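Local structure of Nrps/pks (Streptomyces albus, 4OPF) at residues A[244-248]-A[347-351]. The protein is a ketosynthase domain of an AT-less type I polyketide synthase, probably holding or passing on an acyl intermediate in oxazolomycin biosynthesis, perhaps without chain elongation. Residues are numbered along the deposited sequence.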
loop_
_atom_site.group_PDB
_atom_site.type_symbol
_atom_site.label_atom_id
_atom_site.label_comp_id
_atom_site.label_asym_id
_atom_site.label_seq_id
_atom_site.Cartn_x
_atom_site.Cartn_y
_atom_site.Cartn_z
ATOM N N ARG A 244 26.119 -7.116 -3.241
ATOM C CA ARG A 244 26.501 -5.720 -3.438
ATOM C C ARG A 244 25.606 -4.834 -2.540
ATOM O O ARG A 244 24.420 -5.157 -2.297
ATOM C CB ARG A 244 26.282 -5.354 -4.906
ATOM C CG ARG A 244 26.916 -6.322 -5.922
ATOM C CD ARG A 244 26.727 -5.840 -7.344
ATOM N NE ARG A 244 27.601 -4.722 -7.641
ATOM C CZ ARG A 244 27.413 -3.835 -8.601
ATOM N NH1 ARG A 244 26.339 -3.887 -9.363
ATOM N NH2 ARG A 244 28.297 -2.854 -8.770
ATOM N N VAL A 245 26.164 -3.794 -1.941
ATOM C CA VAL A 245 25.380 -2.862 -1.191
ATOM C C VAL A 245 25.735 -1.507 -1.722
ATOM O O VAL A 245 26.783 -0.984 -1.394
ATOM C CB VAL A 245 25.710 -2.897 0.309
ATOM C CG1 VAL A 245 24.894 -1.830 1.028
ATOM C CG2 VAL A 245 25.427 -4.269 0.912
ATOM N N HIS A 246 24.844 -0.918 -2.494
ATOM C CA HIS A 246 25.022 0.404 -3.065
ATOM C C HIS A 246 24.782 1.539 -2.083
ATOM O O HIS A 246 25.386 2.589 -2.186
ATOM C CB HIS A 246 24.020 0.605 -4.192
ATOM C CG HIS A 246 24.214 -0.309 -5.360
ATOM N ND1 HIS A 246 25.431 -0.510 -5.949
ATOM C CD2 HIS A 246 23.338 -1.071 -6.046
ATOM C CE1 HIS A 246 25.297 -1.349 -6.961
ATOM N NE2 HIS A 246 24.027 -1.671 -7.063
ATOM N N ALA A 247 23.833 1.344 -1.193
ATOM C CA ALA A 247 23.541 2.286 -0.138
ATOM C C ALA A 247 22.609 1.601 0.838
ATOM O O ALA A 247 22.122 0.494 0.591
ATOM C CB ALA A 247 22.931 3.567 -0.697
ATOM N N VAL A 248 22.370 2.253 1.951
ATOM C CA VAL A 248 21.493 1.771 2.971
ATOM C C VAL A 248 20.358 2.776 3.195
ATOM O O VAL A 248 20.592 3.980 3.470
ATOM C CB VAL A 248 22.276 1.565 4.280
ATOM C CG1 VAL A 248 21.394 1.094 5.419
ATOM C CG2 VAL A 248 23.362 0.529 4.049
ATOM N N VAL A 347 21.517 7.599 -4.319
ATOM C CA VAL A 347 22.264 6.383 -4.140
ATOM C C VAL A 347 23.535 6.468 -4.948
ATOM O O VAL A 347 24.592 6.109 -4.478
ATOM C CB VAL A 347 21.454 5.126 -4.551
ATOM C CG1 VAL A 347 22.378 3.912 -4.657
ATOM C CG2 VAL A 347 20.279 4.927 -3.577
ATOM N N LEU A 348 23.447 6.952 -6.166
ATOM C CA LEU A 348 24.646 7.093 -6.974
ATOM C C LEU A 348 25.668 8.103 -6.381
ATOM O O LEU A 348 26.893 7.876 -6.417
ATOM C CB LEU A 348 24.266 7.502 -8.386
ATOM C CG LEU A 348 23.563 6.428 -9.197
ATOM C CD1 LEU A 348 23.079 7.023 -10.508
ATOM C CD2 LEU A 348 24.528 5.301 -9.495
HETATM N N MSE A 349 25.169 9.210 -5.863
HETATM C CA MSE A 349 26.028 10.192 -5.175
HETATM C C MSE A 349 26.748 9.572 -4.021
HETATM O O MSE A 349 27.941 9.779 -3.861
HETATM C CB MSE A 349 25.199 11.349 -4.679
HETATM C CG MSE A 349 24.970 12.338 -5.837
HETATM SE SE MSE A 349 23.786 13.798 -5.219
HETATM C CE MSE A 349 24.708 14.114 -3.530
ATOM N N LEU A 350 26.023 8.830 -3.180
ATOM C CA LEU A 350 26.589 8.172 -1.981
ATOM C C LEU A 350 27.623 7.122 -2.345
ATOM O O LEU A 350 28.737 7.088 -1.802
ATOM C CB LEU A 350 25.487 7.538 -1.125
ATOM C CG LEU A 350 24.574 8.513 -0.403
ATOM C CD1 LEU A 350 23.321 7.776 0.078
ATOM C CD2 LEU A 350 25.282 9.164 0.785
ATOM N N ARG A 351 27.293 6.321 -3.344
ATOM C CA ARG A 351 28.205 5.335 -3.870
ATOM C C ARG A 351 29.473 5.951 -4.465
ATOM O O ARG A 351 30.547 5.417 -4.242
ATOM C CB ARG A 351 27.471 4.505 -4.937
ATOM C CG ARG A 351 28.152 3.232 -5.306
ATOM C CD ARG A 351 27.254 2.365 -6.184
ATOM N NE ARG A 351 27.718 2.287 -7.564
ATOM C CZ ARG A 351 26.999 1.804 -8.577
ATOM N NH1 ARG A 351 25.758 1.361 -8.403
ATOM N NH2 ARG A 351 27.522 1.790 -9.790
#
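In the thiolase fold of this ketosynthase, residues 347-351, near the C-terminal end of helix 338-352, pack against His246 and Ala247, where the chain enters strand 247-256, which lies next to strand 9-17 in the large mixed sheet. The contact is compact: 258 Å² is buried in total, and the CA atoms of Ala247 and Val347, like those of His246 and Arg351, lie 5.9 Å apart. Val347 opens the helical side. Its CG1 stands 3.7 Å from His246 CB and 4.0 Å from Ala247 CB, so one methyl group serves both neighbours, while Met14 of strand 9-17 touches both Val347 and His246. Leu348 and Met349 turn to other parts of the fold, both reaching Trp28 of helix 24-33. Leu350 comes back to the other segment, with its CD1 4.3 Å from Ala247 CB; the small alanine, whose CA-to-CB bond points toward the helix, thus meets two apolar side chains. One turn after Val347, as the 2.9 Å hydrogen bond from Arg351 N to Val347 O confirms, Arg351 extends along the exposed margin of the interface. His246 is held from its far ring nitrogen, NE2, by a hydrogen bond to Asp94, which also forms a salt bridge with Arg244. Over one face of that imidazole lies the end of the arginine, Arg351 NH1 being 3.1 Å from His246 ND1.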